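Local coordinates for protein adhesin (Streptococcus sanguinis SK1 = NCTC 7863, PDB 6VT2) that binds sialylated glycans through two tandem Siglec-like modules and so probably attaches the bacterium to host surfaces, at residues 333-338 with 400-405; 37-42 with 57-62; 232-237 with 268-273; 363-368 with 381-386. All blocks are in the same frame, centred on the assembly; numbering follows the deposited sequence. Where two conformers were deposited one is given.

Interaction 1: 333-338 with 400-405; sequences GSLTGV and TVQDLR. With SO4 (sulfate ion), chain K.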
loop_
_atom_site.group_PDB
_atom_site.type_symbol
_atom_site.label_atom_id
_atom_site.label_comp_id
_atom_site.label_asym_id
_atom_site.label_seq_id
_atom_site.Cartn_x
_atom_site.Cartn_y
_atom_site.Cartn_z
ATOM N N GLY A 333 -18.965 6.339 -49.684
ATOM C CA GLY A 333 -17.748 6.816 -50.279
ATOM C C GLY A 333 -17.969 7.467 -51.614
ATOM O O GLY A 333 -17.173 8.313 -52.019
ATOM N N SER A 334 -19.072 7.144 -52.264
ATOM C CA SER A 334 -19.452 7.801 -53.501
ATOM C C SER A 334 -20.963 7.919 -53.520
ATOM O O SER A 334 -21.687 7.213 -52.805
ATOM C CB SER A 334 -18.958 7.066 -54.750
ATOM O OG SER A 334 -19.506 5.794 -54.785
ATOM N N LEU A 335 -21.418 8.892 -54.292
ATOM C CA LEU A 335 -22.830 9.013 -54.580
ATOM C C LEU A 335 -23.225 7.950 -55.575
ATOM O O LEU A 335 -22.396 7.345 -56.237
ATOM C CB LEU A 335 -23.150 10.386 -55.131
ATOM C CG LEU A 335 -22.660 11.549 -54.304
ATOM C CD1 LEU A 335 -23.013 12.831 -55.023
ATOM C CD2 LEU A 335 -23.267 11.550 -52.917
ATOM N N THR A 336 -24.519 7.670 -55.610
ATOM C CA THR A 336 -25.117 6.712 -56.527
ATOM C C THR A 336 -25.969 7.456 -57.536
ATOM O O THR A 336 -26.783 8.302 -57.162
ATOM C CB THR A 336 -25.972 5.728 -55.761
ATOM O OG1 THR A 336 -25.089 5.001 -54.890
ATOM C CG2 THR A 336 -26.689 4.758 -56.608
ATOM N N GLY A 337 -25.713 7.205 -58.813
ATOM C CA GLY A 337 -26.451 7.885 -59.861
ATOM C C GLY A 337 -27.887 7.456 -59.826
ATOM O O GLY A 337 -28.190 6.259 -59.785
ATOM N N VAL A 338 -28.779 8.417 -59.928
ATOM C CA VAL A 338 -30.207 8.141 -59.970
ATOM C C VAL A 338 -30.805 8.843 -61.171
ATOM O O VAL A 338 -30.492 10.006 -61.443
ATOM C CB VAL A 338 -30.954 8.535 -58.691
ATOM C CG1 VAL A 338 -30.340 7.731 -57.483
ATOM C CG2 VAL A 338 -31.000 9.972 -58.455
ATOM N N THR A 400 -26.083 10.789 -50.652
ATOM C CA THR A 400 -26.204 9.451 -51.205
ATOM C C THR A 400 -26.517 9.406 -52.685
ATOM O O THR A 400 -26.091 8.469 -53.354
ATOM C CB THR A 400 -27.327 8.673 -50.523
ATOM O OG1 THR A 400 -28.540 9.403 -50.707
ATOM C CG2 THR A 400 -27.057 8.501 -49.012
ATOM N N VAL A 401 -27.228 10.408 -53.184
ATOM C CA VAL A 401 -27.829 10.421 -54.513
ATOM C C VAL A 401 -27.099 11.411 -55.399
ATOM O O VAL A 401 -26.755 12.510 -54.946
ATOM C CB VAL A 401 -29.311 10.822 -54.394
ATOM C CG1 VAL A 401 -29.889 11.240 -55.704
ATOM C CG2 VAL A 401 -30.134 9.669 -53.816
ATOM N N GLN A 402 -26.921 11.047 -56.680
ATOM C CA GLN A 402 -26.451 11.989 -57.705
ATOM C C GLN A 402 -27.398 11.905 -58.907
ATOM O O GLN A 402 -27.481 10.872 -59.565
ATOM C CB GLN A 402 -25.038 11.661 -58.126
ATOM C CG GLN A 402 -24.556 12.538 -59.244
ATOM C CD GLN A 402 -24.606 13.972 -58.891
ATOM O OE1 GLN A 402 -23.949 14.449 -57.979
ATOM N NE2 GLN A 402 -25.463 14.686 -59.599
ATOM N N ASP A 403 -28.127 12.968 -59.162
ATOM C CA ASP A 403 -28.960 13.099 -60.360
ATOM C C ASP A 403 -28.135 12.837 -61.606
ATOM O O ASP A 403 -27.053 13.404 -61.776
ATOM C CB ASP A 403 -29.491 14.541 -60.331
ATOM C CG ASP A 403 -30.652 14.841 -61.248
ATOM O OD1 ASP A 403 -30.943 14.070 -62.150
ATOM O OD2 ASP A 403 -31.271 15.936 -60.983
ATOM N N LEU A 404 -28.655 12.025 -62.518
ATOM C CA LEU A 404 -28.005 11.722 -63.791
ATOM C C LEU A 404 -28.760 12.364 -64.960
ATOM O O LEU A 404 -28.431 12.049 -66.053
ATOM C CB LEU A 404 -28.102 10.222 -63.978
ATOM C CG LEU A 404 -27.239 9.404 -63.044
ATOM C CD1 LEU A 404 -27.474 7.951 -63.355
ATOM C CD2 LEU A 404 -25.784 9.784 -63.202
ATOM N N ARG A 405 -29.776 13.159 -64.701
ATOM C CA ARG A 405 -30.554 13.738 -65.803
ATOM C C ARG A 405 -29.582 14.613 -66.603
ATOM O O ARG A 405 -28.947 15.394 -66.009
ATOM C CB ARG A 405 -31.778 14.477 -65.266
ATOM C CG ARG A 405 -32.861 13.506 -64.830
ATOM C CD ARG A 405 -34.074 14.222 -64.289
ATOM N NE ARG A 405 -33.608 15.064 -63.244
ATOM C CZ ARG A 405 -34.264 16.088 -62.733
ATOM N NH1 ARG A 405 -33.733 16.846 -61.805
ATOM N NH2 ARG A 405 -35.495 16.337 -63.113
HETATM S S SO4 K . -26.252 18.262 -58.582
HETATM O O1 SO4 K . -27.399 17.412 -58.708
HETATM O O2 SO4 K . -26.314 19.101 -57.421
HETATM O O3 SO4 K . -25.038 17.449 -58.588
HETATM O O4 SO4 K . -26.068 19.087 -59.775
HETATM O O HOH W 1 -24.419 6.435 -52.601
#
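Thr336, Gly337 and Val338 pair with Val401, Gln402 and Asp403 as two short parallel strands. Thr336 N donates to Thr400 O (2.9 Å), Gln402 N to Thr336 O, Val338 N to Gln402 O (2.8 Å), and Leu404 N to Val338 O. The backbone N and O of Thr336 and of Val338 thus bond to the residues either side of their bridge partners, as in parallel pairing. A water adds a further link, donating to Ser334 O and Thr400 O while accepting from Thr336 OG1.

Apolar contacts flank the backbone. Val338 and Val401 cross at about a right angle on one face, although their very short methyl approach is doubtful, since Val401 has a second conformer. On the other face Leu335 CB meets Gln402 CB (3.8 Å), and its CD1 methyl lies beside the amide oxygen. Glycine suits position 337 because Leu404 folds back over it, placing CD1 3.6 Å from Gly337 CA.

Toward the end of the second segment the polar side chains are held locally. Gln402 bends at chi2 (58°), and its NE2 donates to Asp403 O (3.0 Å) and to O3 of a sulfate that probably came from the crystallisation liquor. Asp403 OD1 accepts from Arg405 N, closing an Asx turn. A side-on salt bridge joins Arg405 NE to Asp403 OD1 and Arg405 NH1 to Asp403 OD2 (2.8 Å).

In this atypical Rib domain the valine face turns inward: Thr336 packs on Ala351 and Ile352 of helix 346-360, and Val338 on Glu348. Thr400 OG1 bonds to Gly376 O, and Lys355 of the same helix reaches Ser334 OG.

Interaction 2: 37-42 with 57-62; sequences RVIVRN and IRYSTD. With SO4 (sulfate ion), chain L.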
loop_
_atom_site.group_PDB
_atom_site.type_symbol
_atom_site.label_atom_id
_atom_site.label_comp_id
_atom_site.label_asym_id
_atom_site.label_seq_id
_atom_site.Cartn_x
_atom_site.Cartn_y
_atom_site.Cartn_z
ATOM N N ARG A 37 51.721 -11.973 23.471
ATOM C CA ARG A 37 50.599 -12.122 24.408
ATOM C C ARG A 37 49.759 -10.853 24.363
ATOM O O ARG A 37 50.298 -9.823 24.247
ATOM C CB ARG A 37 51.068 -12.274 25.855
ATOM C CG ARG A 37 51.972 -13.471 26.110
ATOM C CD ARG A 37 52.477 -13.578 27.513
ATOM N NE ARG A 37 51.640 -13.940 28.636
ATOM C CZ ARG A 37 50.487 -14.549 28.653
ATOM N NH1 ARG A 37 49.915 -14.737 29.831
ATOM N NH2 ARG A 37 49.837 -14.940 27.580
ATOM N N VAL A 38 48.416 -11.072 24.247
ATOM C CA VAL A 38 47.486 -9.906 24.615
ATOM C C VAL A 38 46.569 -10.478 25.707
ATOM O O VAL A 38 46.079 -11.510 25.537
ATOM C CB VAL A 38 46.717 -9.486 23.360
ATOM C CG1 VAL A 38 45.687 -8.422 23.696
ATOM C CG2 VAL A 38 47.672 -9.005 22.278
ATOM N N ILE A 39 46.441 -9.767 26.800
ATOM C CA ILE A 39 45.730 -10.214 28.012
ATOM C C ILE A 39 44.633 -9.197 28.321
ATOM O O ILE A 39 44.877 -8.062 28.197
ATOM C CB ILE A 39 46.743 -10.208 29.183
ATOM C CG1 ILE A 39 47.788 -11.290 28.973
ATOM C CG2 ILE A 39 46.081 -10.338 30.534
ATOM C CD1 ILE A 39 48.998 -11.121 29.854
ATOM N N VAL A 40 43.471 -9.679 28.718
ATOM C CA VAL A 40 42.411 -8.823 29.269
ATOM C C VAL A 40 42.276 -9.295 30.700
ATOM O O VAL A 40 42.108 -10.440 30.876
ATOM C CB VAL A 40 41.095 -8.959 28.513
ATOM C CG1 VAL A 40 40.055 -8.031 29.108
ATOM C CG2 VAL A 40 41.294 -8.673 27.061
ATOM N N ARG A 41 42.366 -8.392 31.656
ATOM C CA ARG A 41 42.345 -8.873 33.034
ATOM C C ARG A 41 41.717 -7.854 33.979
ATOM O O ARG A 41 41.643 -6.691 33.697
ATOM C CB ARG A 41 43.771 -9.165 33.517
ATOM C CG ARG A 41 44.698 -7.963 33.452
ATOM C CD ARG A 41 46.026 -8.156 34.185
ATOM N NE ARG A 41 45.874 -7.986 35.594
ATOM C CZ ARG A 41 46.825 -8.197 36.462
ATOM N NH1 ARG A 41 48.003 -8.601 36.045
ATOM N NH2 ARG A 41 46.608 -7.975 37.732
ATOM N N ASN A 42 41.358 -8.372 35.149
ATOM C CA ASN A 42 40.962 -7.502 36.260
ATOM C C ASN A 42 42.192 -6.781 36.768
ATOM O O ASN A 42 43.194 -7.338 36.733
ATOM C CB ASN A 42 40.497 -8.327 37.452
ATOM C CG ASN A 42 39.163 -8.947 37.179
ATOM O OD1 ASN A 42 38.706 -8.810 36.076
ATOM N ND2 ASN A 42 38.566 -9.613 38.143
ATOM N N ILE A 57 32.711 -12.084 29.758
ATOM C CA ILE A 57 33.607 -11.272 28.954
ATOM C C ILE A 57 34.664 -12.222 28.421
ATOM O O ILE A 57 35.391 -12.851 29.194
ATOM C CB ILE A 57 34.244 -10.162 29.775
ATOM C CG1 ILE A 57 33.188 -9.231 30.328
ATOM C CG2 ILE A 57 35.240 -9.400 28.862
ATOM C CD1 ILE A 57 33.829 -8.114 31.243
ATOM N N ARG A 58 34.741 -12.359 27.098
ATOM C CA ARG A 58 35.630 -13.313 26.447
ATOM C C ARG A 58 36.525 -12.542 25.492
ATOM O O ARG A 58 36.244 -11.479 25.143
ATOM C CB ARG A 58 34.774 -14.310 25.672
ATOM C CG ARG A 58 33.807 -15.010 26.598
ATOM C CD ARG A 58 32.943 -15.989 25.866
ATOM N NE ARG A 58 33.736 -17.064 25.306
ATOM C CZ ARG A 58 33.273 -17.912 24.402
ATOM N NH1 ARG A 58 32.020 -17.832 24.008
ATOM N NH2 ARG A 58 34.046 -18.861 23.909
ATOM N N TYR A 59 37.637 -13.149 25.188
ATOM C CA TYR A 59 38.518 -12.540 24.217
ATOM C C TYR A 59 39.308 -13.579 23.458
ATOM O O TYR A 59 39.530 -14.616 23.949
ATOM C CB TYR A 59 39.423 -11.452 24.783
ATOM C CG TYR A 59 40.419 -11.940 25.779
ATOM C CD1 TYR A 59 40.062 -12.224 27.064
ATOM C CD2 TYR A 59 41.743 -12.013 25.436
ATOM C CE1 TYR A 59 40.998 -12.647 27.983
ATOM C CE2 TYR A 59 42.687 -12.421 26.340
ATOM C CZ TYR A 59 42.322 -12.722 27.624
ATOM O OH TYR A 59 43.304 -13.095 28.476
ATOM N N SER A 60 39.744 -13.179 22.288
ATOM C CA SER A 60 40.522 -14.092 21.448
ATOM C C SER A 60 41.436 -13.288 20.548
ATOM O O SER A 60 41.086 -12.264 20.127
ATOM C CB SER A 60 39.623 -14.962 20.646
ATOM O OG SER A 60 38.909 -14.208 19.739
ATOM N N THR A 61 42.607 -13.820 20.285
ATOM C CA THR A 61 43.494 -13.176 19.350
ATOM C C THR A 61 44.040 -14.213 18.372
ATOM O O THR A 61 44.782 -15.026 18.768
ATOM C CB THR A 61 44.678 -12.582 20.063
ATOM O OG1 THR A 61 44.210 -11.763 21.116
ATOM C CG2 THR A 61 45.533 -11.769 19.108
ATOM N N ASP A 62 43.633 -14.123 17.139
ATOM C CA ASP A 62 44.211 -14.992 16.123
ATOM C C ASP A 62 45.646 -14.497 15.917
ATOM O O ASP A 62 45.962 -13.401 16.182
ATOM C CB ASP A 62 43.347 -14.894 14.874
ATOM C CG ASP A 62 41.929 -15.413 15.053
ATOM O OD1 ASP A 62 41.602 -15.921 16.109
ATOM O OD2 ASP A 62 41.153 -15.209 14.153
HETATM S S SO4 L . 47.664 -16.321 28.301
HETATM O O1 SO4 L . 46.684 -17.259 28.748
HETATM O O2 SO4 L . 47.455 -15.094 28.870
HETATM O O3 SO4 L . 48.925 -16.873 28.637
HETATM O O4 SO4 L . 47.525 -16.254 26.875
HETATM O O HOH W 2 44.744 -12.803 23.474
HETATM O O HOH W 3 45.619 -14.425 27.234
HETATM O O HOH W 4 42.200 -13.353 30.919
#
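Tyr59 lays its ring against Val40, whose CG2 sits over the ring centre, 3.7 Å from the centroid, in a CH-pi contact 14° off the ring normal. The two side chains slide past each other in opposite directions. Valine suits this place because its CG2 branch covers the ring centre, with Val40 CB beside it over CD1 and CE1. Tyr59 CG (chi1 65°, flanked by backbone N and carbonyl carbon) also touches Val40 CG2. At the ring edge, near its plane, Val38 O lies 3.6 Å from Tyr59 CE2, and the hydroxyl lies beside the Val40 backbone.

Waters complete the bridge. Tyr59 OH donates to one, 2.7 Å away, that donates to Val40 O. Tyr59 OH accepts from a second water, whose O is 2.9 Å away. A third joins Val38 O to Thr61 OG1, which also bonds to Thr78.

The strands 37-41 and 58-61 run antiparallel, but with axes 8.2 Å apart they belong to different sheets of the Siglec-like β-sandwich. Each is an outermost strand: 35-41 pairs with 95-104, which bears part of the glycan pocket, and 58-61 with 76-83. Val38 and Val40 point between the sheets, Val38 onto Leu76 and Val40 onto Phe120 of strand 119-125.

Interaction 3: 232-237 with 268-273; sequences SGKITN and PNNATE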
loop_
_atom_site.group_PDB
_atom_site.type_symbol
_atom_site.label_atom_id
_atom_site.label_comp_id
_atom_site.label_asym_id
_atom_site.label_seq_id
_atom_site.Cartn_x
_atom_site.Cartn_y
_atom_site.Cartn_z
ATOM N N SER A 232 -10.823 6.134 8.062
ATOM C CA SER A 232 -10.130 4.977 8.673
ATOM C C SER A 232 -9.441 4.120 7.610
ATOM O O SER A 232 -8.706 3.248 7.974
ATOM C CB SER A 232 -11.056 4.114 9.417
ATOM O OG SER A 232 -11.952 3.506 8.515
ATOM N N GLY A 233 -9.815 4.292 6.342
ATOM C CA GLY A 233 -9.332 3.457 5.288
ATOM C C GLY A 233 -10.084 2.164 5.144
ATOM O O GLY A 233 -9.674 1.336 4.308
ATOM N N LYS A 234 -11.181 1.976 5.901
ATOM C CA LYS A 234 -11.909 0.721 5.896
ATOM C C LYS A 234 -13.406 0.973 5.841
ATOM O O LYS A 234 -13.951 1.740 6.646
ATOM C CB LYS A 234 -11.548 -0.102 7.129
ATOM C CG LYS A 234 -12.402 -1.285 7.377
ATOM C CD LYS A 234 -12.332 -2.306 6.225
ATOM C CE LYS A 234 -13.111 -3.549 6.590
ATOM N NZ LYS A 234 -13.376 -4.410 5.424
ATOM N N ILE A 235 -14.059 0.337 4.883
ATOM C CA ILE A 235 -15.510 0.250 4.833
ATOM C C ILE A 235 -15.907 -1.197 4.988
ATOM O O ILE A 235 -15.303 -2.098 4.385
ATOM C CB ILE A 235 -16.032 0.864 3.515
ATOM C CG1 ILE A 235 -15.779 2.376 3.580
ATOM C CG2 ILE A 235 -17.433 0.475 3.239
ATOM C CD1 ILE A 235 -16.079 3.042 2.233
ATOM N N THR A 236 -16.933 -1.402 5.805
ATOM C CA THR A 236 -17.449 -2.723 6.096
ATOM C C THR A 236 -18.725 -3.033 5.352
ATOM O O THR A 236 -19.038 -4.212 5.188
ATOM C CB THR A 236 -17.712 -2.913 7.589
ATOM O OG1 THR A 236 -18.718 -2.009 8.067
ATOM C CG2 THR A 236 -16.405 -2.680 8.337
ATOM N N ASN A 237 -19.481 -2.033 4.889
ATOM C CA ASN A 237 -20.739 -2.338 4.239
ATOM C C ASN A 237 -21.075 -1.216 3.298
ATOM O O ASN A 237 -20.896 -0.057 3.670
ATOM C CB ASN A 237 -21.856 -2.502 5.256
ATOM C CG ASN A 237 -23.191 -2.711 4.609
ATOM O OD1 ASN A 237 -23.942 -1.760 4.383
ATOM N ND2 ASN A 237 -23.490 -3.950 4.282
ATOM N N PRO A 268 -8.987 -5.652 4.581
ATOM C CA PRO A 268 -8.580 -4.525 5.345
ATOM C C PRO A 268 -8.044 -3.413 4.435
ATOM O O PRO A 268 -7.643 -3.668 3.359
ATOM C CB PRO A 268 -7.421 -5.050 6.196
ATOM C CG PRO A 268 -6.947 -6.294 5.497
ATOM C CD PRO A 268 -8.091 -6.809 4.653
ATOM N N ASN A 269 -8.096 -2.184 4.923
ATOM C CA ASN A 269 -7.501 -1.034 4.220
ATOM C C ASN A 269 -8.067 -0.955 2.803
ATOM O O ASN A 269 -7.340 -0.601 1.922
ATOM C CB ASN A 269 -5.970 -1.122 4.295
ATOM C CG ASN A 269 -5.295 0.065 3.680
ATOM O OD1 ASN A 269 -4.243 -0.002 3.077
ATOM N ND2 ASN A 269 -5.913 1.189 3.810
ATOM N N ASN A 270 -9.360 -1.197 2.691
ATOM C CA ASN A 270 -10.027 -1.348 1.409
ATOM C C ASN A 270 -10.632 -0.067 0.871
ATOM O O ASN A 270 -11.249 -0.093 -0.187
ATOM C CB ASN A 270 -11.107 -2.400 1.513
ATOM C CG ASN A 270 -12.255 -1.992 2.378
ATOM O OD1 ASN A 270 -12.199 -0.948 3.067
ATOM N ND2 ASN A 270 -13.291 -2.821 2.395
ATOM N N ALA A 271 -10.402 1.066 1.499
ATOM C CA ALA A 271 -11.216 2.217 1.198
ATOM C C ALA A 271 -10.516 3.497 1.592
ATOM O O ALA A 271 -10.924 4.174 2.536
ATOM C CB ALA A 271 -12.559 2.098 1.896
ATOM N N THR A 272 -9.447 3.797 0.898
ATOM C CA THR A 272 -8.736 5.067 1.076
ATOM C C THR A 272 -9.105 5.986 -0.079
ATOM O O THR A 272 -9.554 5.549 -1.040
ATOM C CB THR A 272 -7.227 4.866 1.151
ATOM O OG1 THR A 272 -6.706 4.506 -0.125
ATOM C CG2 THR A 272 -6.891 3.825 2.188
ATOM N N GLU A 273 -8.802 7.264 0.039
ATOM C CA GLU A 273 -9.138 8.173 -1.076
ATOM C C GLU A 273 -8.295 7.774 -2.289
ATOM O O GLU A 273 -8.791 7.798 -3.386
ATOM C CB GLU A 273 -8.910 9.621 -0.638
ATOM C CG GLU A 273 -9.547 10.638 -1.554
ATOM C CD GLU A 273 -9.702 12.043 -0.989
ATOM O OE1 GLU A 273 -9.358 12.261 0.180
ATOM O OE2 GLU A 273 -10.187 12.904 -1.724
#
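Asn270 presents its side-chain amide to the backbone of Ile235, imitating a strand partner. Its OD1 accepts from Ile235 N at 2.9 Å, the donor lying in the carbonyl plane on a lone pair, and its ND2 donates to Ile235 O at the same length with an N-H...O angle of 167°. Two nearly straight bonds fix the amide's rotation and tell its oxygen from its nitrogen, which suits asparagine, with a donor and an acceptor side by side. Asn270 CG stands between its own backbone N and carbonyl carbon (chi1 68°), and the end of the side chain comes nearer to 232-237 than CB does. ND2 serves Asn264 O as well.

Ile235 O takes a second donor, Lys234 NZ, from above its plane at 3.2 Å. That ammonium also bonds to Asn267 O, and the lysine's CD passes 3.4 Å from Asn270 OD1.

Next to Asn270, Ala271 N donates to Gly233 O (2.9 Å), again from well above the carbonyl plane. In return Gly233 CA makes a C-H...O contact with Ala271 O. Gly233 has positive phi (83°), a conformation easy for glycine, and its bare CA packs against Thr272 CG2. Just before it, Ser232 OG accepts from Lys234 N in an ST turn and bonds to Asp230, a calcium ligand.

The apolar part is small: Ala271 CB fits against Ile235 CG1 at 3.6 Å. Both side chains rest on Leu277 of strand 277-283, and Ile235 also on Phe228 of strand 222-229. The loop 268-273 thus ties the opposite sheet to the start of strand 235-239, where Thr236 and Asn237 form a classic β-bulge opposite Thr304 of strand 296-305.

Interaction 4: 363-368 with 381-386; sequences NLPNNV and IYPDDT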
loop_
_atom_site.group_PDB
_atom_site.type_symbol
_atom_site.label_atom_id
_atom_site.label_comp_id
_atom_site.label_asym_id
_atom_site.label_seq_id
_atom_site.Cartn_x
_atom_site.Cartn_y
_atom_site.Cartn_z
ATOM N N ASN A 363 -18.201 0.581 -37.467
ATOM C CA ASN A 363 -18.644 1.809 -36.840
ATOM C C ASN A 363 -19.996 1.635 -36.173
ATOM O O ASN A 363 -20.109 1.787 -34.972
ATOM C CB ASN A 363 -18.711 2.900 -37.904
ATOM C CG ASN A 363 -19.267 4.178 -37.381
ATOM O OD1 ASN A 363 -18.955 4.595 -36.270
ATOM N ND2 ASN A 363 -20.149 4.800 -38.154
ATOM N N LEU A 364 -21.013 1.329 -36.928
ATOM C CA LEU A 364 -22.345 1.090 -36.394
ATOM C C LEU A 364 -22.484 -0.350 -35.978
ATOM O O LEU A 364 -21.709 -1.191 -36.410
ATOM C CB LEU A 364 -23.378 1.415 -37.450
ATOM C CG LEU A 364 -23.267 2.820 -38.014
ATOM C CD1 LEU A 364 -24.345 3.057 -39.047
ATOM C CD2 LEU A 364 -23.273 3.807 -36.925
ATOM N N PRO A 365 -23.497 -0.648 -35.167
ATOM C CA PRO A 365 -23.770 -2.031 -34.791
ATOM C C PRO A 365 -23.932 -2.891 -36.020
ATOM O O PRO A 365 -24.442 -2.440 -37.043
ATOM C CB PRO A 365 -25.050 -1.933 -33.966
ATOM C CG PRO A 365 -25.000 -0.576 -33.404
ATOM C CD PRO A 365 -24.391 0.296 -34.475
ATOM N N ASN A 366 -23.481 -4.131 -35.905
ATOM C CA ASN A 366 -23.610 -5.044 -37.012
ATOM C C ASN A 366 -25.056 -5.367 -37.297
ATOM O O ASN A 366 -25.340 -5.897 -38.378
ATOM C CB ASN A 366 -22.869 -6.328 -36.747
ATOM C CG ASN A 366 -21.359 -6.133 -36.629
ATOM O OD1 ASN A 366 -20.751 -5.331 -37.320
ATOM N ND2 ASN A 366 -20.772 -6.845 -35.749
ATOM N N ASN A 367 -25.962 -5.068 -36.343
ATOM C CA ASN A 367 -27.404 -5.316 -36.529
ATOM C C ASN A 367 -28.194 -4.015 -36.684
ATOM O O ASN A 367 -29.330 -3.973 -36.386
ATOM C CB ASN A 367 -27.978 -6.238 -35.467
ATOM C CG ASN A 367 -27.871 -5.687 -34.075
ATOM O OD1 ASN A 367 -27.025 -4.890 -33.824
ATOM N ND2 ASN A 367 -28.675 -6.200 -33.187
ATOM N N VAL A 368 -27.566 -3.003 -37.257
ATOM C CA VAL A 368 -28.352 -1.814 -37.679
ATOM C C VAL A 368 -29.170 -2.201 -38.900
ATOM O O VAL A 368 -28.789 -3.083 -39.639
ATOM C CB VAL A 368 -27.544 -0.565 -38.060
ATOM C CG1 VAL A 368 -27.200 0.080 -36.783
ATOM C CG2 VAL A 368 -26.414 -0.860 -39.013
ATOM N N ILE A 381 -31.622 2.596 -38.466
ATOM C CA ILE A 381 -32.399 2.199 -37.301
ATOM C C ILE A 381 -31.558 1.283 -36.428
ATOM O O ILE A 381 -31.141 0.196 -36.851
ATOM C CB ILE A 381 -33.694 1.512 -37.733
ATOM C CG1 ILE A 381 -34.491 2.416 -38.722
ATOM C CG2 ILE A 381 -34.459 1.133 -36.537
ATOM C CD1 ILE A 381 -35.728 1.711 -39.246
ATOM N N TYR A 382 -31.289 1.746 -35.227
ATOM C CA TYR A 382 -30.459 1.019 -34.294
ATOM C C TYR A 382 -31.309 0.016 -33.567
ATOM O O TYR A 382 -32.529 0.128 -33.528
ATOM C CB TYR A 382 -29.843 1.988 -33.300
ATOM C CG TYR A 382 -28.924 2.935 -33.966
ATOM C CD1 TYR A 382 -27.653 2.529 -34.307
ATOM C CD2 TYR A 382 -29.327 4.218 -34.276
ATOM C CE1 TYR A 382 -26.805 3.358 -34.983
ATOM C CE2 TYR A 382 -28.461 5.061 -34.931
ATOM C CZ TYR A 382 -27.251 4.624 -35.302
ATOM O OH TYR A 382 -26.390 5.444 -35.991
ATOM N N PRO A 383 -30.692 -1.023 -33.034
ATOM C CA PRO A 383 -31.475 -2.168 -32.557
ATOM C C PRO A 383 -32.262 -1.918 -31.269
ATOM O O PRO A 383 -33.030 -2.788 -30.871
ATOM C CB PRO A 383 -30.413 -3.262 -32.406
ATOM C CG PRO A 383 -29.152 -2.617 -32.428
ATOM C CD PRO A 383 -29.292 -1.362 -33.240
ATOM N N ASP A 384 -32.098 -0.771 -30.626
ATOM C CA ASP A 384 -32.903 -0.403 -29.485
ATOM C C ASP A 384 -34.106 0.431 -29.911
ATOM O O ASP A 384 -34.866 0.902 -29.066
ATOM C CB ASP A 384 -32.101 0.370 -28.438
ATOM C CG ASP A 384 -31.485 1.647 -28.948
ATOM O OD1 ASP A 384 -31.196 1.741 -30.149
ATOM O OD2 ASP A 384 -31.242 2.559 -28.157
ATOM N N ASP A 385 -34.300 0.636 -31.216
ATOM C CA ASP A 385 -35.425 1.430 -31.660
ATOM C C ASP A 385 -36.734 0.798 -31.225
ATOM O O ASP A 385 -36.958 -0.377 -31.454
ATOM C CB ASP A 385 -35.388 1.559 -33.183
ATOM C CG ASP A 385 -36.477 2.431 -33.749
ATOM O OD1 ASP A 385 -36.381 3.657 -33.638
ATOM O OD2 ASP A 385 -37.423 1.870 -34.320
ATOM N N THR A 386 -37.608 1.599 -30.632
ATOM C CA THR A 386 -38.944 1.166 -30.281
ATOM C C THR A 386 -39.883 2.357 -30.543
ATOM O O THR A 386 -39.447 3.491 -30.473
ATOM C CB THR A 386 -39.100 0.777 -28.807
ATOM O OG1 THR A 386 -38.882 1.919 -28.003
ATOM C CG2 THR A 386 -38.201 -0.413 -28.416
HETATM O O HOH W 5 -31.286 -2.320 -35.901
#
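Tyr382 offers the CD1-CE1 edge and the hydroxyl end of its ring to three apolar groups of 363-368. Pro365 CD meets the ring edge-on and in its plane, 3.9 Å from CE1. Leu364 comes near the same plane at the phenol end, with CD2 3.6 Å from Tyr382 OH. Val368 lies side by side with the tyrosine, pointing the same way, and its CG1 approaches Tyr382 CD1 obliquely at 3.5 Å. The ring rim therefore fills the hollow between a leucine branch, a proline and a valine methyl.

A second bump is the Pro383 ring, which lies against the flat Asn367 amide, the two side chains crossing at about a right angle. Its CG meets Asn367 OD1 at 3.4 Å, while CB faces ND2. Pro365 CB (4.3 Å) and Val368 CG1 (4.4 Å) are near Pro383 CD. Proline suits position 383, the second residue of the type I β-turn 382-385, because its fixed phi (-72°) is the one such a turn needs.

No hydrogen bond joins the two loops directly. One water does, donating to Asn367 O at 2.6 Å and to Ile381 O at 2.7 Å. The grip is thus largely a matter of shape, and the one strongly polar group of the tyrosine is used outside it: Tyr382 OH bonds to Asp393, a calcium ligand, and the ring meets that of Tyr327, another ligand. The packing is therefore consistent with a second-shell role in placing Asp393 at the metal.

From the N terminus, interaction 2 comes first: 57-62 returns to 37-42 after a short loop, joining the two sheets of the first Siglec-like module across their edges. Interaction 3 follows in series, in the second Siglec-like module, where 268-273 comes back to 232-237 over an intervening segment that includes helix 244-255. The last two share the C-terminal atypical Rib domain. Interaction 1 spans most of it, bringing 400-405 to 333-338, and interaction 4 lies within that span, joining the loops that flank the hairpin of strands 369-372 and 378-381. Their centres are about 25 Å apart, whereas interactions 1 and 2 lie about 110 Å apart, on opposite sides of the chain's centre. None cross.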